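Local coordinates for protein AmbC (Sorangium cellulosum, PDB 5O15) that acts as a bifunctional dehydratase-cyclase domain in ambruticin biosynthesis, eliminating water from a polyketide intermediate and probably closing an oxygen heterocycle, at residues H19-A24 against V65-A70; G38-V43 against V97-T102; F114-R119 against A130-V135; L77-E82 against D244-A249. All coordinates share one frame; numbering follows the deposited sequence. Where two conformers were deposited one is given.

Contact 1 (H19-A24 against V65-A70); sequences HPWLSA and VELALA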
loop_
_atom_site.group_PDB
_atom_site.type_symbol
_atom_site.label_atom_id
_atom_site.label_comp_id
_atom_site.label_asym_id
_atom_site.label_seq_id
_atom_site.Cartn_x
_atom_site.Cartn_y
_atom_site.Cartn_z
ATOM N N HIS A 19 10.145 12.559 -7.000
ATOM C CA HIS A 19 9.004 11.684 -6.829
ATOM C C HIS A 19 7.918 12.117 -7.799
ATOM O O HIS A 19 7.761 13.317 -8.042
ATOM C CB HIS A 19 8.456 11.797 -5.404
ATOM C CG HIS A 19 7.515 10.699 -5.068
ATOM N ND1 HIS A 19 6.167 10.759 -5.352
ATOM C CD2 HIS A 19 7.745 9.469 -4.556
ATOM C CE1 HIS A 19 5.601 9.623 -4.991
ATOM N NE2 HIS A 19 6.537 8.823 -4.506
ATOM N N PRO A 20 7.125 11.185 -8.330
ATOM C CA PRO A 20 6.086 11.583 -9.288
ATOM C C PRO A 20 5.019 12.467 -8.718
ATOM O O PRO A 20 4.366 13.178 -9.490
ATOM C CB PRO A 20 5.472 10.246 -9.726
ATOM C CG PRO A 20 6.482 9.231 -9.444
ATOM C CD PRO A 20 7.305 9.720 -8.302
ATOM N N TRP A 21 4.796 12.417 -7.406
ATOM C CA TRP A 21 3.661 13.062 -6.771
ATOM C C TRP A 21 4.051 14.117 -5.750
ATOM O O TRP A 21 3.162 14.732 -5.139
ATOM C CB TRP A 21 2.800 12.016 -6.065
ATOM C CG TRP A 21 2.136 11.023 -6.964
ATOM C CD1 TRP A 21 1.899 11.126 -8.301
ATOM C CD2 TRP A 21 1.611 9.767 -6.561
ATOM N NE1 TRP A 21 1.238 10.011 -8.757
ATOM C CE2 TRP A 21 1.039 9.174 -7.693
ATOM C CE3 TRP A 21 1.544 9.096 -5.342
ATOM C CZ2 TRP A 21 0.429 7.954 -7.644
ATOM C CZ3 TRP A 21 0.933 7.880 -5.295
ATOM C CH2 TRP A 21 0.380 7.318 -6.434
ATOM N N LEU A 22 5.334 14.307 -5.497
ATOM C CA LEU A 22 5.802 15.308 -4.546
ATOM C C LEU A 22 6.879 16.094 -5.262
ATOM O O LEU A 22 7.860 15.512 -5.746
ATOM C CB LEU A 22 6.325 14.648 -3.266
ATOM C CG LEU A 22 5.285 13.915 -2.406
ATOM C CD1 LEU A 22 5.924 13.162 -1.258
ATOM C CD2 LEU A 22 4.223 14.826 -1.891
ATOM N N SER A 23 6.670 17.409 -5.359
ATOM C CA SER A 23 7.534 18.287 -6.132
ATOM C C SER A 23 8.301 19.269 -5.270
ATOM O O SER A 23 9.205 19.948 -5.780
ATOM C CB SER A 23 6.708 19.091 -7.142
ATOM O OG SER A 23 5.796 19.936 -6.477
ATOM N N ALA A 24 7.964 19.393 -3.993
ATOM C CA ALA A 24 8.692 20.269 -3.097
ATOM C C ALA A 24 8.816 19.573 -1.759
ATOM O O ALA A 24 7.878 18.898 -1.305
ATOM C CB ALA A 24 7.992 21.623 -2.963
ATOM N N VAL A 65 1.037 4.674 2.057
ATOM C CA VAL A 65 2.288 4.082 2.499
ATOM C C VAL A 65 3.459 4.628 1.696
ATOM O O VAL A 65 4.498 4.999 2.252
ATOM C CB VAL A 65 2.200 2.551 2.468
ATOM C CG1 VAL A 65 3.516 1.937 2.844
ATOM C CG2 VAL A 65 1.089 2.049 3.389
ATOM N N GLU A 66 3.316 4.660 0.369
ATOM C CA GLU A 66 4.353 5.197 -0.502
ATOM C C GLU A 66 4.672 6.647 -0.146
ATOM O O GLU A 66 5.846 7.032 -0.092
ATOM C CB GLU A 66 3.908 5.062 -1.966
ATOM C CG GLU A 66 4.691 5.889 -2.962
ATOM C CD GLU A 66 6.154 5.484 -3.137
ATOM O OE1 GLU A 66 6.634 4.539 -2.480
ATOM O OE2 GLU A 66 6.852 6.175 -3.916
ATOM N N LEU A 67 3.644 7.467 0.076
ATOM C CA LEU A 67 3.899 8.859 0.419
ATOM C C LEU A 67 4.615 8.972 1.760
ATOM O O LEU A 67 5.521 9.799 1.915
ATOM C CB LEU A 67 2.580 9.644 0.398
ATOM C CG LEU A 67 2.014 9.865 -1.021
ATOM C CD1 LEU A 67 0.575 10.309 -0.966
ATOM C CD2 LEU A 67 2.882 10.842 -1.793
ATOM N N ALA A 68 4.239 8.143 2.727
ATOM C CA ALA A 68 4.923 8.151 4.017
ATOM C C ALA A 68 6.372 7.683 3.888
ATOM O O ALA A 68 7.258 8.243 4.536
ATOM C CB ALA A 68 4.171 7.264 4.999
ATOM N N LEU A 69 6.628 6.668 3.042
ATOM C CA LEU A 69 7.994 6.244 2.780
ATOM C C LEU A 69 8.811 7.347 2.119
ATOM O O LEU A 69 10.011 7.473 2.382
ATOM C CB LEU A 69 8.008 4.968 1.924
ATOM C CG LEU A 69 7.527 3.700 2.640
ATOM C CD1 LEU A 69 7.205 2.632 1.610
ATOM C CD2 LEU A 69 8.554 3.194 3.605
ATOM N N ALA A 70 8.193 8.119 1.223
ATOM C CA ALA A 70 8.893 9.241 0.607
ATOM C C ALA A 70 9.251 10.291 1.654
ATOM O O ALA A 70 10.352 10.857 1.634
ATOM C CB ALA A 70 8.041 9.859 -0.499
#

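Contact 2 (G38-V43 against V97-T102); sequences GRLSTV and VTLQVT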
loop_
_atom_site.group_PDB
_atom_site.type_symbol
_atom_site.label_atom_id
_atom_site.label_comp_id
_atom_site.label_asym_id
_atom_site.label_seq_id
_atom_site.Cartn_x
_atom_site.Cartn_y
_atom_site.Cartn_z
ATOM N N GLY A 38 2.779 18.359 -3.419
ATOM C CA GLY A 38 2.797 17.871 -4.777
ATOM C C GLY A 38 1.409 17.777 -5.349
ATOM O O GLY A 38 0.459 18.390 -4.855
ATOM N N ARG A 39 1.311 17.018 -6.435
ATOM C CA ARG A 39 0.087 16.949 -7.212
ATOM C C ARG A 39 -0.037 15.543 -7.765
ATOM O O ARG A 39 0.945 14.972 -8.249
ATOM C CB ARG A 39 0.158 17.900 -8.410
ATOM C CG ARG A 39 -1.127 18.070 -9.188
ATOM C CD ARG A 39 -1.031 19.338 -10.033
ATOM N NE ARG A 39 -2.154 19.493 -10.954
ATOM C CZ ARG A 39 -2.231 18.921 -12.153
ATOM N NH1 ARG A 39 -1.250 18.138 -12.589
ATOM N NH2 ARG A 39 -3.295 19.126 -12.921
ATOM N N LEU A 40 -1.242 14.998 -7.706
ATOM C CA LEU A 40 -1.541 13.682 -8.257
ATOM C C LEU A 40 -2.594 13.875 -9.339
ATOM O O LEU A 40 -3.763 14.141 -9.034
ATOM C CB LEU A 40 -2.042 12.785 -7.138
ATOM C CG LEU A 40 -1.865 11.299 -7.355
ATOM C CD1 LEU A 40 -2.195 10.555 -6.075
ATOM C CD2 LEU A 40 -2.724 10.840 -8.504
ATOM N N SER A 41 -2.177 13.769 -10.597
ATOM C CA SER A 41 -3.084 13.873 -11.738
ATOM C C SER A 41 -3.545 12.494 -12.192
ATOM O O SER A 41 -2.717 11.608 -12.413
ATOM C CB SER A 41 -2.365 14.521 -12.913
ATOM O OG SER A 41 -3.101 14.354 -14.107
ATOM N N THR A 42 -4.860 12.323 -12.343
ATOM C CA THR A 42 -5.402 11.074 -12.859
ATOM C C THR A 42 -5.359 11.017 -14.380
ATOM O O THR A 42 -5.745 9.993 -14.962
ATOM C CB THR A 42 -6.837 10.834 -12.357
ATOM O OG1 THR A 42 -7.725 11.830 -12.897
ATOM C CG2 THR A 42 -6.922 10.812 -10.808
ATOM N N VAL A 43 -4.912 12.085 -15.027
ATOM C CA VAL A 43 -4.540 12.030 -16.434
ATOM C C VAL A 43 -3.142 11.450 -16.582
ATOM O O VAL A 43 -2.917 10.530 -17.372
ATOM C CB VAL A 43 -4.640 13.434 -17.060
ATOM C CG1 VAL A 43 -4.305 13.382 -18.538
ATOM C CG2 VAL A 43 -6.033 14.027 -16.842
ATOM N N VAL A 97 -5.518 16.184 -7.749
ATOM C CA VAL A 97 -5.579 16.631 -6.370
ATOM C C VAL A 97 -4.200 17.134 -5.978
ATOM O O VAL A 97 -3.166 16.648 -6.444
ATOM C CB VAL A 97 -6.070 15.552 -5.380
ATOM C CG1 VAL A 97 -7.471 15.094 -5.726
ATOM C CG2 VAL A 97 -5.124 14.396 -5.377
ATOM N N THR A 98 -4.196 18.120 -5.112
ATOM C CA THR A 98 -2.976 18.586 -4.498
ATOM C C THR A 98 -2.754 17.761 -3.239
ATOM O O THR A 98 -3.704 17.427 -2.524
ATOM C CB THR A 98 -3.101 20.079 -4.144
ATOM O OG1 THR A 98 -3.390 20.821 -5.328
ATOM C CG2 THR A 98 -1.817 20.621 -3.612
ATOM N N LEU A 99 -1.496 17.449 -2.968
ATOM C CA LEU A 99 -1.106 16.649 -1.822
ATOM C C LEU A 99 -0.251 17.470 -0.871
ATOM O O LEU A 99 0.489 18.378 -1.281
ATOM C CB LEU A 99 -0.248 15.471 -2.281
ATOM C CG LEU A 99 -0.894 14.497 -3.263
ATOM C CD1 LEU A 99 0.112 13.421 -3.662
ATOM C CD2 LEU A 99 -2.079 13.871 -2.607
ATOM N N GLN A 100 -0.302 17.085 0.405
ATOM C CA GLN A 100 0.623 17.656 1.377
ATOM C C GLN A 100 0.969 16.577 2.382
ATOM O O GLN A 100 0.076 15.890 2.886
ATOM C CB GLN A 100 0.030 18.866 2.088
ATOM C CG GLN A 100 1.072 19.648 2.864
ATOM C CD GLN A 100 0.536 20.916 3.455
ATOM O OE1 GLN A 100 0.560 21.103 4.675
ATOM N NE2 GLN A 100 0.081 21.809 2.601
ATOM N N VAL A 101 2.249 16.427 2.675
ATOM C CA VAL A 101 2.692 15.583 3.766
ATOM C C VAL A 101 3.339 16.491 4.793
ATOM O O VAL A 101 4.288 17.212 4.482
ATOM C CB VAL A 101 3.670 14.498 3.321
ATOM C CG1 VAL A 101 3.976 13.626 4.486
ATOM C CG2 VAL A 101 3.058 13.658 2.151
ATOM N N THR A 102 2.812 16.463 6.005
ATOM C CA THR A 102 3.355 17.244 7.116
ATOM C C THR A 102 4.189 16.302 7.971
ATOM O O THR A 102 3.790 15.169 8.250
ATOM C CB THR A 102 2.223 17.956 7.903
ATOM O OG1 THR A 102 1.262 17.044 8.387
ATOM C CG2 THR A 102 1.492 18.930 7.056
#

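Contact 3 (F114-R119 against A130-V135); sequences FAVHSR and AHARGV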
loop_
_atom_site.group_PDB
_atom_site.type_symbol
_atom_site.label_atom_id
_atom_site.label_comp_id
_atom_site.label_asym_id
_atom_site.label_seq_id
_atom_site.Cartn_x
_atom_site.Cartn_y
_atom_site.Cartn_z
ATOM N N PHE A 114 3.634 12.305 11.463
ATOM C CA PHE A 114 3.382 12.809 10.123
ATOM C C PHE A 114 1.896 12.702 9.819
ATOM O O PHE A 114 1.168 11.965 10.478
ATOM C CB PHE A 114 4.204 12.059 9.055
ATOM C CG PHE A 114 3.692 10.681 8.778
ATOM C CD1 PHE A 114 4.124 9.600 9.502
ATOM C CD2 PHE A 114 2.729 10.492 7.795
ATOM C CE1 PHE A 114 3.625 8.338 9.260
ATOM C CE2 PHE A 114 2.216 9.186 7.520
ATOM C CZ PHE A 114 2.653 8.158 8.269
ATOM N N ALA A 115 1.465 13.397 8.783
ATOM C CA ALA A 115 0.106 13.267 8.261
ATOM C C ALA A 115 0.144 13.455 6.751
ATOM O O ALA A 115 1.030 14.129 6.232
ATOM C CB ALA A 115 -0.883 14.251 8.890
ATOM N N VAL A 116 -0.819 12.851 6.049
ATOM C CA VAL A 116 -0.970 12.981 4.602
ATOM C C VAL A 116 -2.344 13.566 4.334
ATOM O O VAL A 116 -3.341 13.044 4.836
ATOM C CB VAL A 116 -0.850 11.611 3.915
ATOM C CG1 VAL A 116 -0.999 11.762 2.418
ATOM C CG2 VAL A 116 0.459 10.959 4.304
ATOM N N HIS A 117 -2.400 14.604 3.487
ATOM C CA HIS A 117 -3.622 15.350 3.210
ATOM C C HIS A 117 -3.757 15.583 1.721
ATOM O O HIS A 117 -2.764 15.582 0.994
ATOM C CB HIS A 117 -3.506 16.730 3.826
ATOM C CG HIS A 117 -2.772 16.731 5.108
ATOM N ND1 HIS A 117 -3.463 16.705 6.275
ATOM C CD2 HIS A 117 -1.454 16.708 5.435
ATOM C CE1 HIS A 117 -2.628 16.775 7.294
ATOM N NE2 HIS A 117 -1.393 16.759 6.809
ATOM N N SER A 118 -4.984 15.865 1.286
ATOM C CA SER A 118 -5.187 16.286 -0.087
ATOM C C SER A 118 -6.281 17.327 -0.153
ATOM O O SER A 118 -7.069 17.487 0.773
ATOM C CB SER A 118 -5.521 15.108 -1.002
ATOM O OG SER A 118 -6.880 14.801 -0.934
ATOM N N ARG A 119 -6.314 18.022 -1.279
ATOM C CA ARG A 119 -7.414 18.919 -1.584
ATOM C C ARG A 119 -7.607 18.949 -3.091
ATOM O O ARG A 119 -6.640 18.755 -3.834
ATOM C CB ARG A 119 -7.170 20.334 -1.035
ATOM C CG ARG A 119 -6.091 21.124 -1.727
ATOM C CD ARG A 119 -5.960 22.562 -1.166
ATOM N NE ARG A 119 -5.055 23.322 -2.022
ATOM C CZ ARG A 119 -4.356 24.389 -1.657
ATOM N NH1 ARG A 119 -4.435 24.885 -0.422
ATOM N NH2 ARG A 119 -3.567 24.969 -2.552
ATOM N N ALA A 130 -7.552 15.181 5.691
ATOM C CA ALA A 130 -6.546 14.260 6.209
ATOM C C ALA A 130 -6.901 12.839 5.790
ATOM O O ALA A 130 -8.031 12.387 5.983
ATOM C CB ALA A 130 -6.515 14.317 7.726
ATOM N N HIS A 131 -5.951 12.140 5.190
ATOM C CA HIS A 131 -6.171 10.760 4.815
ATOM C C HIS A 131 -5.462 9.769 5.708
ATOM O O HIS A 131 -5.995 8.673 5.915
ATOM C CB HIS A 131 -5.738 10.544 3.363
ATOM C CG HIS A 131 -6.490 11.392 2.400
ATOM N ND1 HIS A 131 -7.828 11.207 2.151
ATOM C CD2 HIS A 131 -6.121 12.480 1.684
ATOM C CE1 HIS A 131 -8.251 12.137 1.308
ATOM N NE2 HIS A 131 -7.230 12.916 0.999
ATOM N N ALA A 132 -4.293 10.120 6.249
ATOM C CA ALA A 132 -3.462 9.161 6.954
ATOM C C ALA A 132 -2.613 9.941 7.940
ATOM O O ALA A 132 -2.276 11.100 7.713
ATOM C CB ALA A 132 -2.546 8.356 6.021
ATOM N N ARG A 133 -2.287 9.294 9.045
ATOM C CA ARG A 133 -1.408 9.838 10.053
ATOM C C ARG A 133 -0.543 8.737 10.590
ATOM O O ARG A 133 -0.881 7.569 10.490
ATOM C CB ARG A 133 -2.217 10.383 11.246
ATOM C CG ARG A 133 -3.110 11.528 10.929
ATOM C CD ARG A 133 -3.829 12.076 12.169
ATOM N NE ARG A 133 -4.640 13.226 11.758
ATOM C CZ ARG A 133 -4.145 14.448 11.576
ATOM N NH1 ARG A 133 -2.861 14.688 11.825
ATOM N NH2 ARG A 133 -4.941 15.431 11.182
ATOM N N GLY A 134 0.565 9.099 11.197
ATOM C CA GLY A 134 1.368 8.070 11.797
ATOM C C GLY A 134 2.644 8.610 12.369
ATOM O O GLY A 134 2.750 9.792 12.721
ATOM N N VAL A 135 3.636 7.738 12.455
ATOM C CA VAL A 135 4.920 8.049 13.048
ATOM C C VAL A 135 6.005 7.422 12.184
ATOM O O VAL A 135 5.865 6.259 11.754
ATOM C CB VAL A 135 5.000 7.506 14.489
ATOM C CG1 VAL A 135 6.357 7.777 15.092
ATOM C CG2 VAL A 135 3.875 8.055 15.342
HETATM O O HOH W 1 -0.371 13.225 12.675
#

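Contact 4 (L77-E82 against D244-A249); sequences LPSVSE and DVALEA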
loop_
_atom_site.group_PDB
_atom_site.type_symbol
_atom_site.label_atom_id
_atom_site.label_comp_id
_atom_site.label_asym_id
_atom_site.label_seq_id
_atom_site.Cartn_x
_atom_site.Cartn_y
_atom_site.Cartn_z
ATOM N N LEU A 77 14.803 9.301 7.973
ATOM C CA LEU A 77 14.454 8.199 8.836
ATOM C C LEU A 77 14.177 6.956 7.994
ATOM O O LEU A 77 13.652 7.077 6.888
ATOM C CB LEU A 77 13.210 8.522 9.669
ATOM C CG LEU A 77 13.428 9.564 10.767
ATOM C CD1 LEU A 77 12.094 9.990 11.415
ATOM C CD2 LEU A 77 14.396 9.010 11.813
ATOM N N PRO A 78 14.483 5.765 8.513
ATOM C CA PRO A 78 14.444 4.571 7.662
ATOM C C PRO A 78 13.102 3.885 7.550
ATOM O O PRO A 78 12.978 2.985 6.698
ATOM C CB PRO A 78 15.482 3.652 8.324
ATOM C CG PRO A 78 15.454 4.031 9.758
ATOM C CD PRO A 78 15.242 5.539 9.773
ATOM N N SER A 79 12.118 4.211 8.371
ATOM C CA SER A 79 10.919 3.393 8.431
ATOM C C SER A 79 9.685 4.217 8.772
ATOM O O SER A 79 9.761 5.272 9.451
ATOM C CB SER A 79 11.130 2.329 9.498
ATOM O OG SER A 79 10.077 1.409 9.507
ATOM N N VAL A 80 8.540 3.720 8.301
ATOM C CA VAL A 80 7.228 4.120 8.763
ATOM C C VAL A 80 6.884 3.204 9.922
ATOM O O VAL A 80 6.545 2.032 9.739
ATOM C CB VAL A 80 6.201 4.040 7.641
ATOM C CG1 VAL A 80 4.833 4.453 8.133
ATOM C CG2 VAL A 80 6.663 4.878 6.473
ATOM N N SER A 81 7.012 3.728 11.139
ATOM C CA SER A 81 6.730 2.925 12.308
ATOM C C SER A 81 5.240 2.608 12.426
ATOM O O SER A 81 4.870 1.472 12.744
ATOM C CB SER A 81 7.215 3.695 13.529
ATOM O OG SER A 81 6.754 3.102 14.730
ATOM N N GLU A 82 4.374 3.580 12.184
ATOM C CA GLU A 82 2.936 3.353 12.235
ATOM C C GLU A 82 2.268 4.252 11.213
ATOM O O GLU A 82 2.722 5.384 10.997
ATOM C CB GLU A 82 2.346 3.671 13.619
ATOM C CG GLU A 82 2.968 2.923 14.799
ATOM C CD GLU A 82 2.798 1.405 14.711
ATOM O OE1 GLU A 82 1.875 0.925 13.992
ATOM O OE2 GLU A 82 3.599 0.680 15.367
ATOM N N ASP A 244 5.632 -0.719 10.949
ATOM C CA ASP A 244 6.985 -1.128 10.652
ATOM C C ASP A 244 7.203 -1.422 9.173
ATOM O O ASP A 244 7.560 -2.546 8.773
ATOM C CB ASP A 244 7.393 -2.316 11.506
ATOM C CG ASP A 244 7.517 -1.946 12.948
ATOM O OD1 ASP A 244 7.913 -0.806 13.274
ATOM O OD2 ASP A 244 7.174 -2.810 13.758
ATOM N N VAL A 245 7.000 -0.417 8.343
ATOM C CA VAL A 245 7.173 -0.547 6.893
ATOM C C VAL A 245 8.493 0.103 6.519
ATOM O O VAL A 245 8.687 1.317 6.757
ATOM C CB VAL A 245 6.036 0.125 6.126
ATOM C CG1 VAL A 245 6.175 -0.200 4.656
ATOM C CG2 VAL A 245 4.688 -0.313 6.637
ATOM N N ALA A 246 9.418 -0.661 5.966
ATOM C CA ALA A 246 10.726 -0.113 5.635
ATOM C C ALA A 246 11.122 -0.633 4.257
ATOM O O ALA A 246 10.914 -1.829 3.928
ATOM C CB ALA A 246 11.774 -0.545 6.644
ATOM N N LEU A 247 11.663 0.249 3.424
ATOM C CA LEU A 247 12.246 -0.141 2.144
ATOM C C LEU A 247 13.739 -0.335 2.261
ATOM O O LEU A 247 14.445 0.440 2.929
ATOM C CB LEU A 247 12.064 0.897 1.052
ATOM C CG LEU A 247 10.659 1.318 0.741
ATOM C CD1 LEU A 247 10.644 2.302 -0.419
ATOM C CD2 LEU A 247 9.786 0.123 0.431
ATOM N N GLU A 248 14.216 -1.336 1.556
ATOM C CA GLU A 248 15.644 -1.577 1.371
ATOM C C GLU A 248 16.115 -1.201 -0.020
ATOM O O GLU A 248 17.298 -0.886 -0.208
ATOM C CB GLU A 248 15.977 -3.061 1.572
ATOM C CG GLU A 248 15.537 -3.645 2.892
ATOM C CD GLU A 248 16.193 -2.988 4.071
ATOM O OE1 GLU A 248 17.389 -2.623 3.972
ATOM O OE2 GLU A 248 15.505 -2.839 5.102
ATOM N N ALA A 249 15.219 -1.241 -0.999
ATOM C CA ALA A 249 15.555 -0.919 -2.370
ATOM C C ALA A 249 14.348 -0.271 -3.028
ATOM O O ALA A 249 13.237 -0.772 -2.896
ATOM C CB ALA A 249 15.969 -2.186 -3.123
HETATM O O HOH W 2 11.978 2.939 4.202
HETATM O O HOH W 3 14.896 1.699 5.250
HETATM O O HOH W 4 9.532 0.909 12.084
HETATM O O HOH W 5 7.785 0.727 15.386
#

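Contact 1 (H19-A24 against V65-A70)
E66 OE2 accepts two N-H groups: NE2 of H19, at 2.7 Å from it, and the backbone N of G208. The other carboxylate oxygen, OE1, takes the backbone N of L209, so both carboxylate oxygens are gripped in a buried spot. H19 and E66 reach toward each other tip to tip, with ring and carboxylate planes 30° apart. NE2 comes in on the anti side of OE2, and OE2 in turn lies near the plane of the imidazole. At the far side of the ring, ND1 of H19 accepts W21 N at 3.0 Å, which suggests the tautomer with its proton on NE2. With CG anti to the backbone N (chi1 -166°), the H19 ring is carried toward the helix; P20 CD lies over one face near its rim.

This loop leads into strand 24-27 and lies along helix 61-75, one of the helices that the curved strands of the double hotdog fold wrap round. Beside the polar pair the contact is apolar. CD2 of L67 meets L22 CD1 at 3.9 Å and sits at the edge of the indole, 4.2 Å from W21 CE3. CB of A70 packs against L22 CD1 at 4.0 Å and against CD2 of H19 at 4.1 Å. An alanine in place of H19 would probably leave E66 OE2 without its mate in 19-24, with G208 and L209 still bound, and W21 N without its acceptor. The indole of W21 also meets H45 and F207 edge-to-face.

Contact 2 (G38-V43 against V97-T102)
L99, L40 and G38 carry much of this antiparallel pairing; the side chains of L40 and L99 share one face of the sheet with V97, and G38 contributes backbone alone. G38 and L99 form a hydrogen-bonded pair: G38 N gives to L99 O at 3.1 Å, and L99 N returns to G38 O at 2.9 Å. Both donors stand well above the plane of the carbonyl they reach. L99 CB lies 4.0 Å from G38 O.

L40 makes the next hydrogen-bonded pair, with V97. L40 N points nearly along the C=O axis of V97, N to O 2.8 Å, and V97 N answers to L40 O at 3.0 Å. Apolar contact runs alongside these bonds. CB of L40 touches both V97 CG2, at 3.9 Å, and L99 CD1, at 4.1 Å. V97 brings its methyl there with CG2 between its own backbone N and carbonyl carbon, CG1 being the one anti to the carbonyl carbon (chi1 -61°).

R39 and T98, the non-hydrogen-bonded pair between them, turn to the other face, where T98 CG2 comes 3.4 Å from G38 O. The short segments 38-41 and 97-102 run at 140°, a marked twist that still leaves four backbone bonds. On the L40 and L99 face, L40 packs on W21 and L99 on L67 of helix 61-75, while the far edge of strand 96-103 bonds to strand 112-120 and strand 34-41 has strand 24-27 beyond it.

Contact 3 (F114-R119 against A130-V135)
The F114 ring lies over the backbone of the opposite strand, one face turned to G134 N and R133 C. CG of F114 stands between its own backbone N and carbonyl carbon (chi1 74°), the crowded position, and the ring leans across so that CE1 comes 3.3 Å from G134 C. With no side chain on G134, the ring can lie directly on its backbone, while backbone bonds tie the pair in both directions, F114 N to G134 O at 2.9 Å being one.

On the sheet face that carries A115 and R133, R133 stretches past A115 and sets NH1 3.6 Å from A115 CB. Water 1 joins that NH1 to F114 O, and R133 NE makes a salt bridge to E86.

The two strands form a hairpin of the first hotdog, interrupted by a classic beta bulge in which H131 and A132 both face V116. V116 O takes H131 N at 2.8 Å and, weakly, A132 N.

From the bulge itself, the H131 imidazole meets S118 at its edge, NE2 to OG 2.7 Å, with either the possible donor. ND1 of H131 is bonded to A87 O, which helps fix the rotation of this buried ring. V116 and A132 pair by their CB atoms and face F64 of helix 61-75. An alanine at F114 would probably uncover the G134 backbone and open a gap beside A68 and L83, which the ring also touches.

Contact 4 (L77-E82 against D244-A249)
Backbone bonds come first here: V80 N gives to V245 O and V245 N returns to V80 O, each at 2.9 Å. D244 N then turns to S81 O, also at 2.9 Å, approaching from above the plane of that carbonyl. D244 and V245 both face V80, a G1 beta bulge, and D244 takes the left-handed backbone conformation (phi 52°) that the first position of such a bulge adopts.

The short segments 79-82 and 244-247 are antiparallel at 173°. They lie on strands 79-85 and 236-247, which belong to different halves of the double hotdog fold, so this pairing joins the first hotdog to the second.

Apolar contact is modest. V80 and V245 meet with CB atoms 4.2 Å apart and project to the same face, V80 onto A68 and L69 and V245 onto V65, all of helix 61-75.

Water does the rest. Two molecules, waters 2 and 3, both donate to P78 O, which A246 CB also approaches to 3.7 Å; the former accepts L247 N and the latter donates to L247 O, bridging the ends where the strands part. OD1 of D244 accepts from two more. Water 4, 2.6 Å from that OD1, is itself the acceptor for S79 OG, and water 5 links OD1 to S81 OG, whose other partner is NH1 of R111.

In the fold
Contacts 1 to 3 all belong to the first hotdog, and contact 4 is where its sheet meets the second. Along the chain, contacts 1 and 2 interleave, and contact 3, a local hairpin, falls between the two segments of contact 4. Strands link up in the order 34-41, 96-103, 112-120, 129-137, 79-85 and 236-247, so contacts 2, 3 and 4 follow one another across the strands. Contacts 2 and 4, with centres about 22 Å apart, do not touch. Helix 61-75 is the common element: it carries one side of contact 1, and its side chains pack on the strands of the other three. Contact 4 joins both hotdogs into one run of strands, consistent with a double hotdog dehydratase.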